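Local coordinates for protein RavA (PDB 6WO6) that is a secreted effector of Legionella pneumophila whose biochemical activity is not established, but which probably acts on the host cell during infection, at residues R230-V233 with V234-K238; A135-L138 with A139-P143; N208-N211 with D212-S216; R149-Q152 with N153-I157; R314-I317 with S318-E322. The protein carries 2 engineered substitutions. All coordinates share one frame; numbering follows the deposited sequence.

Contact 1 of 5, residues R230-V233 with V234-K238; sequences RTDV and VMKIK
D232 and K236 reach for each other one turn apart on the flank of helix 230-240 that faces F190 and F195, their side chains crossing at a slant. The lysine runs out extended beyond CG, while the shorter aspartate leans along the helix because its CG stands anti to the backbone N (chi1 176°). NZ of K236 comes in on the inner side of OD2 of D232, 2.8 Å away on its syn lone pair in a salt bridge, and also lies 3.4 Å from OD1. The aliphatic CE travels with it, 3.2 Å from OD1 of D232. An acidic residue four positions before a lysine is a classic intrahelical i to i+4 pair, carried here by a regular alpha helix in which N of I237 donates to O of V233 at 3.0 Å. The lysine has further partners: its NZ also bonds the carbonyl of F190, and it makes a cation-pi contact with F195. On the buried side V233 and I237 lie alongside one another, pointing the same way, with CG1 of V233 3.7 Å from CD1 of I237. Branched aliphatic residues suit this side because it packs on F190, and I237 also on L247 of helix 246-265. T231 and M235 likewise run side by side but touch more loosely, CG2 of T231 standing 4.2 Å from CG of M235.

Contact 2 of 5, residues A135-L138 with A139-P143; sequences ALRL and AETTP
T142 returns both its hydroxyl and its amide to a single acceptor, the carbonyl of L138. OG1 of T142 donates to O of L138 at 2.6 Å, and N of T142 donates to the same oxygen at 2.9 Å, the two approaching from opposite faces of the carbonyl plane. The hydroxyl can turn back because OG1 lies beside its own backbone N (chi1 -54°), which makes threonine well suited to the first residue to leave the helix. One turn earlier N of A139 reaches O of A135 in a regular bond of 2.9 Å. N of E140 reaches O of L136 at the same length but less straight, and leans weakly on O of R137 as well. R137 accepts through its carbonyl from N of T141 at 3.0 Å. Its guanidinium works away from this turn, giving hydrogen bonds to the carbonyls of N99 and D96, and NE passes CG2 of T141 at 4.1 Å on the way.

Packing follows outward. The extended E140 lays its chain against L136, with OE2 of E140 3.9 Å from CG of L136. OE1 of E140 is 4.8 Å from NE of R137, near enough for a probably weak attraction without a bond. A135 and A139, small enough for close helix contact, face helix 162-181, while L138 turns to P102. The whole is the C-terminal end of helix 131-141: the last i to i+4 bond is doubled by a threonine side chain, the backbone then turns extended, and P143, with no N-H to offer a further helical bond, stands at the exit.

Contact 3 of 5, residues N208-N211 with D212-S216; sequences NVIN and DKESS
E214 folds its side chain back over I210 and N211, from the first turn of one helix toward the end of the 3-10 segment before it. From CB the chain sets out with CG anti to the carbonyl carbon and then bends at chi2 (92°) instead of stretching away, which is what carries the carboxylate homeward. CG comes to 3.9 Å from O of I210. CD draws closer, 3.5 Å from the same oxygen. At the tip the branches part: OE1 of E214 stands 3.4 Å from O of I210, two acceptors not hydrogen-bonded as modelled, and OE2 of E214 lies 3.7 Å from CA of N211.

The peptide beneath is a type II beta turn from I210 to K213, closed by N of K213 donating to O of I210 at 2.9 Å. The donor rises 37° out of the carbonyl plane, a consequence of the tight bend. D212 takes the third position with a positive phi (63°), a conformation that aspartate tolerates better than most residues with a CB. K213 then holds the N-cap position of helix 214-224, though lysine has no side-chain acceptor to cap with; its CB rests 3.3 Å from O of I210, and the extended chain beyond carries the charge away from the turn. An acid such as E214 suits the opening turn of a helix, where the helix dipole would probably favour a negative charge, but the touching E246 of helix 246-265 could raise its affinity for a proton. I210 supplies the apolar anchor, turned onto L247 of that helix and onto L181 and L182, while E214 also touches L247.

Contact 4 of 5, residues R149-Q152 with N153-I157; sequences RVSQ and NINNI
R149 and N153 meet as an i to i+4 pair on the first turns of alpha helix 147-157, with the guanidinium and amide planes nearly perpendicular, 88° apart. NH2 of R149 stops 4.0 Å from OD1 of N153, so the two are neighbours rather than bonded partners. A chain bent at chi2 and chi3 folds the arginine toward the next turn. The amide has its firm partner in helix 102-107, where ND2 of N153 donates to the carbonyl of I106; asparagine suits this buried place because it can tie one helix to the backbone of another without bringing in a charge.

V150 comes next and takes no side-chain partner in the following turn. Its isopropyl group faces F171 and the residues H103 and L107, while its carbonyl accepts from N of I154 at 3.1 Å. CG1 of I154 lies 3.4 Å from O of V150, and the isoleucine packs on F163 and I106, so both branched residues sit where the helix is covered. S151 holds its small hydroxyl anti to the backbone N (chi1 -166°), which turns OG toward N155, 3.7 Å from ND2. Its carbonyl takes N of N155.

Q152 closes the walk on the exposed side, extended and lying across N156, their amide planes 57° apart. OE1 of Q152 and ND2 of N156 stay 3.9 Å apart, too far for a bond. Polar, uncharged groups are at home there among solvent. N of N156 donates to O of Q152 at 3.0 Å, and the same amide also reaches O of N153, which takes N of I157 too, at 3.1 Å.

Contact 5 of 5, residues R314-I317 with S318-E322; sequences RSDI and SRKLE
D316 faces two basic residues of the next turn, R319 and K320, and the three form a small salt-bridge network on helix 311-327. OD2 of D316 takes NZ of K320 at 3.2 Å, a weak bond by length, while OD1 faces NH2 of R319 at 3.6 Å. The aspartate and arginine cross at about a right angle with their planes 70° apart, so the guanidinium does not pair flat with the carboxylate. Instead one face of it sits over CA of D316 and the carbonyl of S315.

Among the hydrogen bonds, the hydroxyl of S318 lies between two carbonyls: OG is 2.8 Å from O of R314 and equally 2.8 Å from O of S315, and its single proton could serve either. Its OG occupies the position between N and C (chi1 43°), which turns it back toward the preceding turn, as serine can readily do in a helix.

Apolar contact is limited to I317 and L321, with CG2 of I317 4.4 Å from CD1 of L321; both lean on F274 of helix 270-275. The chemistry implies an amphipathic helix on which D316 offsets part of the positive charge of R319 and K320, through weak, partly solvent-exposed ion pairs that probably add little stability.

Along the chain the five contacts run in the order 2, 4, 3, 1, 5. Contacts 2 and 4 lie on consecutive helices, 131-141 and 147-157, and touch: CG2 of T142 is 3.7 Å from CG2 of V150. Contact 3 opens helix 214-224, and contact 1 lies on the helix that follows, 230-240; their centres are about 17 Å apart. Both pack against L247 of helix 246-265. Helix 162-181 touches contacts 2, 3 and 4, linking them. Contact 5, on helix 311-327, packs on helix 270-275 and is remote, its centre about 59 Å from that of contact 4. The contacts thus mark successive helical regions along an elongated chain of helices and loops without strands.

Contact 1 of 5, residues R230-V233 with V234-K238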
loop_
_atom_site.group_PDB
_atom_site.type_symbol
_atom_site.label_atom_id
_atom_site.label_comp_id
_atom_site.label_asym_id
_atom_site.label_seq_id
_atom_site.Cartn_x
_atom_site.Cartn_y
_atom_site.Cartn_z
ATOM N N ARG A 230 8.454 -19.797 -13.019
ATOM C CA ARG A 230 6.995 -19.778 -13.101
ATOM C C ARG A 230 6.354 -20.230 -11.793
ATOM O O ARG A 230 5.440 -19.571 -11.274
ATOM C CB ARG A 230 6.527 -20.652 -14.267
ATOM C CG ARG A 230 7.040 -20.197 -15.630
ATOM C CD ARG A 230 6.141 -20.690 -16.750
ATOM N NE ARG A 230 6.707 -21.821 -17.481
ATOM C CZ ARG A 230 7.110 -21.766 -18.746
ATOM N NH1 ARG A 230 7.006 -20.636 -19.430
ATOM N NH2 ARG A 230 7.608 -22.846 -19.331
ATOM N N THR A 231 6.812 -21.364 -11.256
ATOM C CA THR A 231 6.316 -21.830 -9.965
ATOM C C THR A 231 6.538 -20.782 -8.882
ATOM O O THR A 231 5.670 -20.567 -8.028
ATOM C CB THR A 231 7.001 -23.141 -9.580
ATOM O OG1 THR A 231 6.815 -24.102 -10.624
ATOM C CG2 THR A 231 6.415 -23.688 -8.289
ATOM N N ASP A 232 7.696 -20.119 -8.906
ATOM C CA ASP A 232 8.009 -19.104 -7.904
ATOM C C ASP A 232 7.042 -17.928 -7.994
ATOM O O ASP A 232 6.524 -17.450 -6.975
ATOM C CB ASP A 232 9.454 -18.643 -8.087
ATOM C CG ASP A 232 9.834 -17.519 -7.153
ATOM O OD1 ASP A 232 9.981 -17.784 -5.941
ATOM O OD2 ASP A 232 9.989 -16.374 -7.633
ATOM N N VAL A 233 6.790 -17.447 -9.215
ATOM C CA VAL A 233 5.830 -16.362 -9.419
ATOM C C VAL A 233 4.456 -16.759 -8.888
ATOM O O VAL A 233 3.783 -15.979 -8.200
ATOM C CB VAL A 233 5.766 -15.979 -10.908
ATOM C CG1 VAL A 233 4.623 -15.015 -11.160
ATOM C CG2 VAL A 233 7.084 -15.374 -11.356
ATOM N N VAL A 234 4.021 -17.982 -9.202
ATOM C CA VAL A 234 2.689 -18.414 -8.787
ATOM C C VAL A 234 2.603 -18.522 -7.266
ATOM O O VAL A 234 1.608 -18.106 -6.656
ATOM C CB VAL A 234 2.320 -19.740 -9.477
ATOM C CG1 VAL A 234 0.986 -20.257 -8.972
ATOM C CG2 VAL A 234 2.270 -19.545 -10.981
ATOM N N MET A 235 3.641 -19.077 -6.631
ATOM C CA MET A 235 3.630 -19.205 -5.177
ATOM C C MET A 235 3.609 -17.839 -4.509
ATOM O O MET A 235 2.904 -17.640 -3.517
ATOM C CB MET A 235 4.836 -20.015 -4.698
ATOM C CG MET A 235 4.843 -21.460 -5.160
ATOM S SD MET A 235 3.355 -22.366 -4.687
ATOM C CE MET A 235 3.838 -23.004 -3.087
ATOM N N LYS A 236 4.355 -16.874 -5.052
ATOM C CA LYS A 236 4.349 -15.536 -4.464
ATOM C C LYS A 236 2.987 -14.865 -4.615
ATOM O O LYS A 236 2.487 -14.238 -3.667
ATOM C CB LYS A 236 5.456 -14.689 -5.090
ATOM C CG LYS A 236 6.831 -15.035 -4.535
ATOM C CD LYS A 236 7.965 -14.471 -5.368
ATOM C CE LYS A 236 9.306 -14.878 -4.777
ATOM N NZ LYS A 236 10.445 -14.451 -5.630
ATOM N N ILE A 237 2.362 -14.994 -5.790
ATOM C CA ILE A 237 1.026 -14.430 -5.978
ATOM C C ILE A 237 0.048 -15.048 -4.986
ATOM O O ILE A 237 -0.692 -14.338 -4.294
ATOM C CB ILE A 237 0.555 -14.620 -7.430
ATOM C CG1 ILE A 237 1.453 -13.830 -8.385
ATOM C CG2 ILE A 237 -0.893 -14.181 -7.577
ATOM C CD1 ILE A 237 1.255 -14.187 -9.839
ATOM N N LYS A 238 0.041 -16.381 -4.884
ATOM C CA LYS A 238 -0.799 -17.030 -3.881
ATOM C C LYS A 238 -0.395 -16.645 -2.465
ATOM O O LYS A 238 -1.190 -16.811 -1.535
ATOM C CB LYS A 238 -0.758 -18.551 -4.055
ATOM C CG LYS A 238 -1.840 -19.089 -4.983
ATOM C CD LYS A 238 -1.248 -19.837 -6.164
ATOM C CE LYS A 238 -1.247 -21.344 -5.943
ATOM N NZ LYS A 238 -2.623 -21.919 -5.965
#

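Contact 2 of 5, residues A135-L138 with A139-P143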
loop_
_atom_site.group_PDB
_atom_site.type_symbol
_atom_site.label_atom_id
_atom_site.label_comp_id
_atom_site.label_asym_id
_atom_site.label_seq_id
_atom_site.Cartn_x
_atom_site.Cartn_y
_atom_site.Cartn_z
ATOM N N ALA A 135 1.688 4.493 6.510
ATOM C CA ALA A 135 2.597 4.208 5.405
ATOM C C ALA A 135 1.823 3.857 4.139
ATOM O O ALA A 135 2.180 4.302 3.041
ATOM C CB ALA A 135 3.555 3.081 5.790
ATOM N N LEU A 136 0.746 3.078 4.277
ATOM C CA LEU A 136 -0.095 2.756 3.130
ATOM C C LEU A 136 -0.721 4.013 2.541
ATOM O O LEU A 136 -0.735 4.201 1.319
ATOM C CB LEU A 136 -1.178 1.761 3.542
ATOM C CG LEU A 136 -2.175 1.364 2.452
ATOM C CD1 LEU A 136 -1.608 0.263 1.570
ATOM C CD2 LEU A 136 -3.505 0.947 3.055
ATOM N N ARG A 137 -1.243 4.892 3.402
ATOM C CA ARG A 137 -1.867 6.117 2.913
ATOM C C ARG A 137 -0.860 6.994 2.176
ATOM O O ARG A 137 -1.161 7.543 1.105
ATOM C CB ARG A 137 -2.493 6.884 4.077
ATOM C CG ARG A 137 -3.374 8.040 3.648
ATOM C CD ARG A 137 -4.782 7.567 3.328
ATOM N NE ARG A 137 -5.551 8.580 2.611
ATOM C CZ ARG A 137 -6.077 9.663 3.176
ATOM N NH1 ARG A 137 -5.913 9.886 4.474
ATOM N NH2 ARG A 137 -6.762 10.528 2.440
ATOM N N LEU A 138 0.345 7.133 2.734
ATOM C CA LEU A 138 1.369 7.948 2.090
ATOM C C LEU A 138 1.796 7.345 0.758
ATOM O O LEU A 138 1.986 8.071 -0.223
ATOM C CB LEU A 138 2.573 8.118 3.017
ATOM C CG LEU A 138 2.353 8.942 4.289
ATOM C CD1 LEU A 138 3.650 9.078 5.074
ATOM C CD2 LEU A 138 1.776 10.312 3.954
ATOM N N ALA A 139 1.946 6.018 0.701
ATOM C CA ALA A 139 2.263 5.378 -0.571
ATOM C C ALA A 139 1.145 5.576 -1.585
ATOM O O ALA A 139 1.409 5.680 -2.788
ATOM C CB ALA A 139 2.534 3.889 -0.360
ATOM N N GLU A 140 -0.104 5.646 -1.119
ATOM C CA GLU A 140 -1.221 5.808 -2.041
ATOM C C GLU A 140 -1.294 7.223 -2.601
ATOM O O GLU A 140 -1.592 7.408 -3.786
ATOM C CB GLU A 140 -2.533 5.441 -1.348
ATOM C CG GLU A 140 -2.719 3.949 -1.126
ATOM C CD GLU A 140 -4.008 3.620 -0.392
ATOM O OE1 GLU A 140 -4.570 4.523 0.265
ATOM O OE2 GLU A 140 -4.460 2.458 -0.476
ATOM N N THR A 141 -1.030 8.239 -1.775
ATOM C CA THR A 141 -1.285 9.612 -2.209
ATOM C C THR A 141 -0.045 10.382 -2.651
ATOM O O THR A 141 -0.188 11.399 -3.338
ATOM C CB THR A 141 -1.985 10.404 -1.095
ATOM O OG1 THR A 141 -1.065 10.647 -0.025
ATOM C CG2 THR A 141 -3.185 9.631 -0.565
ATOM N N THR A 142 1.157 9.940 -2.293
ATOM C CA THR A 142 2.357 10.716 -2.614
ATOM C C THR A 142 2.734 10.539 -4.082
ATOM O O THR A 142 2.842 9.403 -4.555
ATOM C CB THR A 142 3.532 10.288 -1.742
ATOM O OG1 THR A 142 3.162 10.371 -0.359
ATOM C CG2 THR A 142 4.739 11.176 -2.005
ATOM N N PRO A 143 2.949 11.627 -4.825
ATOM C CA PRO A 143 3.485 11.496 -6.183
ATOM C C PRO A 143 4.878 10.887 -6.163
ATOM O O PRO A 143 5.570 10.879 -5.142
ATOM C CB PRO A 143 3.516 12.940 -6.699
ATOM C CG PRO A 143 2.530 13.673 -5.846
ATOM C CD PRO A 143 2.605 13.020 -4.497
#

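Contact 3 of 5, residues N208-N211 with D212-S216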
loop_
_atom_site.group_PDB
_atom_site.type_symbol
_atom_site.label_atom_id
_atom_site.label_comp_id
_atom_site.label_asym_id
_atom_site.label_seq_id
_atom_site.Cartn_x
_atom_site.Cartn_y
_atom_site.Cartn_z
ATOM N N ASN A 208 -4.437 -3.072 -5.376
ATOM C CA ASN A 208 -5.730 -2.697 -5.939
ATOM C C ASN A 208 -5.593 -1.882 -7.219
ATOM O O ASN A 208 -6.576 -1.731 -7.953
ATOM C CB ASN A 208 -6.541 -1.906 -4.908
ATOM C CG ASN A 208 -7.019 -2.767 -3.753
ATOM O OD1 ASN A 208 -6.808 -3.980 -3.737
ATOM N ND2 ASN A 208 -7.661 -2.138 -2.773
ATOM N N VAL A 209 -4.399 -1.358 -7.505
ATOM C CA VAL A 209 -4.197 -0.591 -8.727
ATOM C C VAL A 209 -4.231 -1.496 -9.956
ATOM O O VAL A 209 -4.557 -1.039 -11.057
ATOM C CB VAL A 209 -2.880 0.207 -8.636
ATOM C CG1 VAL A 209 -1.683 -0.730 -8.543
ATOM C CG2 VAL A 209 -2.735 1.154 -9.815
ATOM N N ILE A 210 -3.918 -2.789 -9.802
ATOM C CA ILE A 210 -3.897 -3.678 -10.964
ATOM C C ILE A 210 -5.270 -4.218 -11.320
ATOM O O ILE A 210 -5.382 -5.023 -12.254
ATOM C CB ILE A 210 -2.949 -4.882 -10.777
ATOM C CG1 ILE A 210 -3.533 -5.883 -9.778
ATOM C CG2 ILE A 210 -1.561 -4.421 -10.359
ATOM C CD1 ILE A 210 -2.655 -7.089 -9.533
ATOM N N ASN A 211 -6.318 -3.798 -10.611
ATOM C CA ASN A 211 -7.658 -4.302 -10.880
ATOM C C ASN A 211 -8.073 -4.007 -12.316
ATOM O O ASN A 211 -7.817 -2.924 -12.848
ATOM C CB ASN A 211 -8.662 -3.692 -9.901
ATOM C CG ASN A 211 -8.738 -4.457 -8.594
ATOM O OD1 ASN A 211 -8.336 -3.957 -7.544
ATOM N ND2 ASN A 211 -9.260 -5.676 -8.651
ATOM N N ASP A 212 -8.709 -5.000 -12.944
ATOM C CA ASP A 212 -9.124 -4.958 -14.344
ATOM C C ASP A 212 -7.939 -4.833 -15.297
ATOM O O ASP A 212 -8.114 -4.491 -16.471
ATOM C CB ASP A 212 -10.137 -3.833 -14.591
ATOM C CG ASP A 212 -11.374 -3.970 -13.725
ATOM O OD1 ASP A 212 -11.725 -5.112 -13.361
ATOM O OD2 ASP A 212 -11.996 -2.933 -13.409
ATOM N N LYS A 213 -6.728 -5.106 -14.809
ATOM C CA LYS A 213 -5.541 -5.194 -15.652
ATOM C C LYS A 213 -4.853 -6.545 -15.522
ATOM O O LYS A 213 -3.746 -6.720 -16.047
ATOM C CB LYS A 213 -4.550 -4.071 -15.322
ATOM C CG LYS A 213 -5.027 -2.682 -15.711
ATOM C CD LYS A 213 -3.902 -1.663 -15.633
ATOM C CE LYS A 213 -4.373 -0.277 -16.061
ATOM N NZ LYS A 213 -3.252 0.709 -16.107
ATOM N N GLU A 214 -5.482 -7.506 -14.838
ATOM C CA GLU A 214 -4.835 -8.791 -14.596
ATOM C C GLU A 214 -4.673 -9.606 -15.874
ATOM O O GLU A 214 -3.764 -10.438 -15.957
ATOM C CB GLU A 214 -5.621 -9.591 -13.558
ATOM C CG GLU A 214 -5.784 -8.902 -12.211
ATOM C CD GLU A 214 -7.053 -8.082 -12.132
ATOM O OE1 GLU A 214 -7.470 -7.527 -13.170
ATOM O OE2 GLU A 214 -7.641 -8.004 -11.032
ATOM N N SER A 215 -5.528 -9.386 -16.877
ATOM C CA SER A 215 -5.376 -10.099 -18.143
ATOM C C SER A 215 -4.069 -9.722 -18.831
ATOM O O SER A 215 -3.301 -10.593 -19.259
ATOM C CB SER A 215 -6.568 -9.809 -19.054
ATOM O OG SER A 215 -7.769 -10.297 -18.487
ATOM N N SER A 216 -3.802 -8.417 -18.947
ATOM C CA SER A 216 -2.574 -7.958 -19.589
ATOM C C SER A 216 -1.340 -8.409 -18.816
ATOM O O SER A 216 -0.353 -8.865 -19.409
ATOM C CB SER A 216 -2.601 -6.435 -19.720
ATOM O OG SER A 216 -1.319 -5.919 -20.023
#

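Contact 4 of 5, residues R149-Q152 with N153-I157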
loop_
_atom_site.group_PDB
_atom_site.type_symbol
_atom_site.label_atom_id
_atom_site.label_comp_id
_atom_site.label_asym_id
_atom_site.label_seq_id
_atom_site.Cartn_x
_atom_site.Cartn_y
_atom_site.Cartn_z
ATOM N N ARG A 149 11.562 12.508 -1.160
ATOM C CA ARG A 149 11.681 13.658 -0.271
ATOM C C ARG A 149 10.844 13.458 0.986
ATOM O O ARG A 149 11.348 13.618 2.106
ATOM C CB ARG A 149 11.275 14.940 -1.004
ATOM C CG ARG A 149 11.344 16.193 -0.142
ATOM C CD ARG A 149 12.012 17.353 -0.864
ATOM N NE ARG A 149 13.446 17.413 -0.589
ATOM C CZ ARG A 149 13.973 17.960 0.503
ATOM N NH1 ARG A 149 15.289 17.972 0.674
ATOM N NH2 ARG A 149 13.185 18.492 1.430
ATOM N N VAL A 150 9.562 13.102 0.810
ATOM C CA VAL A 150 8.706 12.700 1.928
ATOM C C VAL A 150 9.477 11.779 2.857
ATOM O O VAL A 150 9.701 12.094 4.032
ATOM C CB VAL A 150 7.421 12.019 1.416
ATOM C CG1 VAL A 150 6.634 11.410 2.568
ATOM C CG2 VAL A 150 6.553 12.996 0.648
ATOM N N SER A 151 9.926 10.643 2.315
ATOM C CA SER A 151 10.684 9.665 3.090
ATOM C C SER A 151 11.806 10.330 3.878
ATOM O O SER A 151 11.941 10.112 5.089
ATOM C CB SER A 151 11.242 8.584 2.160
ATOM O OG SER A 151 11.698 7.459 2.894
ATOM N N GLN A 152 12.600 11.181 3.214
ATOM C CA GLN A 152 13.727 11.807 3.899
ATOM C C GLN A 152 13.263 12.574 5.130
ATOM O O GLN A 152 13.842 12.427 6.214
ATOM C CB GLN A 152 14.489 12.735 2.952
ATOM C CG GLN A 152 15.724 13.351 3.595
ATOM C CD GLN A 152 16.304 14.500 2.790
ATOM O OE1 GLN A 152 16.395 15.629 3.279
ATOM N NE2 GLN A 152 16.709 14.216 1.557
ATOM N N ASN A 153 12.200 13.373 4.989
ATOM C CA ASN A 153 11.664 14.095 6.139
ATOM C C ASN A 153 11.347 13.134 7.277
ATOM O O ASN A 153 11.741 13.365 8.427
ATOM C CB ASN A 153 10.421 14.889 5.729
ATOM C CG ASN A 153 10.763 16.195 5.030
ATOM O OD1 ASN A 153 11.892 16.400 4.588
ATOM N ND2 ASN A 153 9.782 17.088 4.930
ATOM N N ILE A 154 10.682 12.018 6.963
ATOM C CA ILE A 154 10.321 11.054 7.997
ATOM C C ILE A 154 11.563 10.519 8.693
ATOM O O ILE A 154 11.548 10.272 9.906
ATOM C CB ILE A 154 9.482 9.911 7.394
ATOM C CG1 ILE A 154 8.259 10.466 6.662
ATOM C CG2 ILE A 154 9.038 8.952 8.483
ATOM C CD1 ILE A 154 7.255 11.105 7.574
ATOM N N ASN A 155 12.661 10.351 7.956
ATOM C CA ASN A 155 13.870 9.835 8.581
ATOM C C ASN A 155 14.550 10.873 9.463
ATOM O O ASN A 155 15.270 10.499 10.396
ATOM C CB ASN A 155 14.833 9.323 7.511
ATOM C CG ASN A 155 14.327 8.060 6.832
ATOM O OD1 ASN A 155 14.016 7.068 7.493
ATOM N ND2 ASN A 155 14.229 8.098 5.507
ATOM N N ASN A 156 14.327 12.166 9.202
ATOM C CA ASN A 156 14.959 13.194 10.019
ATOM C C ASN A 156 14.227 13.397 11.336
ATOM O O ASN A 156 14.864 13.693 12.353
ATOM C CB ASN A 156 15.031 14.515 9.249
ATOM C CG ASN A 156 15.968 14.447 8.060
ATOM O OD1 ASN A 156 16.901 13.642 8.034
ATOM N ND2 ASN A 156 15.729 15.298 7.067
ATOM N N ILE A 157 12.908 13.231 11.341
ATOM C CA ILE A 157 12.112 13.499 12.534
ATOM C C ILE A 157 11.931 12.248 13.382
ATOM O O ILE A 157 11.960 12.317 14.612
ATOM C CB ILE A 157 10.759 14.110 12.125
ATOM C CG1 ILE A 157 10.976 15.503 11.527
ATOM C CG2 ILE A 157 9.812 14.168 13.315
ATOM C CD1 ILE A 157 9.711 16.181 11.064
#

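Contact 5 of 5, residues R314-I317 with S318-E322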
loop_
_atom_site.group_PDB
_atom_site.type_symbol
_atom_site.label_atom_id
_atom_site.label_comp_id
_atom_site.label_asym_id
_atom_site.label_seq_id
_atom_site.Cartn_x
_atom_site.Cartn_y
_atom_site.Cartn_z
ATOM N N ARG A 314 -9.837 -26.553 -42.367
ATOM C CA ARG A 314 -8.659 -25.733 -42.634
ATOM C C ARG A 314 -9.009 -24.249 -42.661
ATOM O O ARG A 314 -8.301 -23.423 -42.067
ATOM C CB ARG A 314 -8.014 -26.166 -43.953
ATOM C CG ARG A 314 -7.190 -27.440 -43.840
ATOM C CD ARG A 314 -7.063 -28.192 -45.166
ATOM N NE ARG A 314 -6.566 -27.359 -46.258
ATOM C CZ ARG A 314 -7.257 -27.084 -47.361
ATOM N NH1 ARG A 314 -8.472 -27.586 -47.525
ATOM N NH2 ARG A 314 -6.729 -26.317 -48.305
ATOM N N SER A 315 -10.105 -23.894 -43.340
ATOM C CA SER A 315 -10.515 -22.495 -43.403
ATOM C C SER A 315 -10.874 -21.958 -42.023
ATOM O O SER A 315 -10.520 -20.822 -41.683
ATOM C CB SER A 315 -11.694 -22.335 -44.363
ATOM O OG SER A 315 -12.161 -20.997 -44.374
ATOM N N ASP A 316 -11.571 -22.759 -41.212
ATOM C CA ASP A 316 -11.938 -22.329 -39.868
ATOM C C ASP A 316 -10.702 -22.096 -39.004
ATOM O O ASP A 316 -10.615 -21.093 -38.279
ATOM C CB ASP A 316 -12.863 -23.373 -39.235
ATOM C CG ASP A 316 -13.245 -23.036 -37.809
ATOM O OD1 ASP A 316 -13.968 -22.036 -37.604
ATOM O OD2 ASP A 316 -12.830 -23.779 -36.894
ATOM N N ILE A 317 -9.726 -23.004 -39.083
ATOM C CA ILE A 317 -8.508 -22.857 -38.289
ATOM C C ILE A 317 -7.736 -21.615 -38.717
ATOM O O ILE A 317 -7.248 -20.849 -37.875
ATOM C CB ILE A 317 -7.647 -24.134 -38.391
ATOM C CG1 ILE A 317 -8.324 -25.292 -37.652
ATOM C CG2 ILE A 317 -6.243 -23.890 -37.845
ATOM C CD1 ILE A 317 -7.540 -26.585 -37.694
ATOM N N SER A 318 -7.618 -21.386 -40.030
ATOM C CA SER A 318 -6.895 -20.205 -40.495
ATOM C C SER A 318 -7.620 -18.920 -40.106
ATOM O O SER A 318 -6.979 -17.921 -39.753
ATOM C CB SER A 318 -6.683 -20.277 -42.006
ATOM O OG SER A 318 -7.861 -20.712 -42.659
ATOM N N ARG A 319 -8.954 -18.929 -40.154
ATOM C CA ARG A 319 -9.731 -17.774 -39.709
ATOM C C ARG A 319 -9.454 -17.463 -38.244
ATOM O O ARG A 319 -9.203 -16.308 -37.873
ATOM C CB ARG A 319 -11.219 -18.043 -39.930
ATOM C CG ARG A 319 -11.993 -16.908 -40.571
ATOM C CD ARG A 319 -13.129 -17.470 -41.417
ATOM N NE ARG A 319 -13.917 -18.455 -40.679
ATOM C CZ ARG A 319 -14.568 -19.469 -41.241
ATOM N NH1 ARG A 319 -14.521 -19.644 -42.554
ATOM N NH2 ARG A 319 -15.260 -20.316 -40.488
ATOM N N LYS A 320 -9.506 -18.492 -37.393
ATOM C CA LYS A 320 -9.249 -18.287 -35.971
ATOM C C LYS A 320 -7.834 -17.774 -35.733
ATOM O O LYS A 320 -7.621 -16.893 -34.890
ATOM C CB LYS A 320 -9.491 -19.581 -35.198
ATOM C CG LYS A 320 -10.956 -19.957 -35.079
ATOM C CD LYS A 320 -11.130 -21.315 -34.422
ATOM C CE LYS A 320 -12.590 -21.746 -34.420
ATOM N NZ LYS A 320 -12.777 -23.086 -33.791
ATOM N N LEU A 321 -6.869 -18.252 -36.491
ATOM C CA LEU A 321 -5.488 -17.804 -36.218
ATOM C C LEU A 321 -5.296 -16.349 -36.629
ATOM O O LEU A 321 -4.520 -15.663 -35.991
ATOM C CB LEU A 321 -4.531 -18.717 -36.979
ATOM C CG LEU A 321 -4.307 -20.080 -36.348
ATOM C CD1 LEU A 321 -3.183 -20.811 -37.051
ATOM C CD2 LEU A 321 -4.004 -19.938 -34.876
ATOM N N GLU A 322 -5.976 -15.915 -37.677
ATOM C CA GLU A 322 -5.804 -14.536 -38.191
ATOM C C GLU A 322 -6.501 -13.569 -37.244
ATOM O O GLU A 322 -6.017 -12.456 -37.072
ATOM C CB GLU A 322 -6.375 -14.456 -39.604
ATOM C CG GLU A 322 -6.442 -13.051 -40.169
ATOM C CD GLU A 322 -7.620 -12.792 -41.092
ATOM O OE1 GLU A 322 -8.770 -12.921 -40.639
ATOM O OE2 GLU A 322 -7.383 -12.465 -42.263
#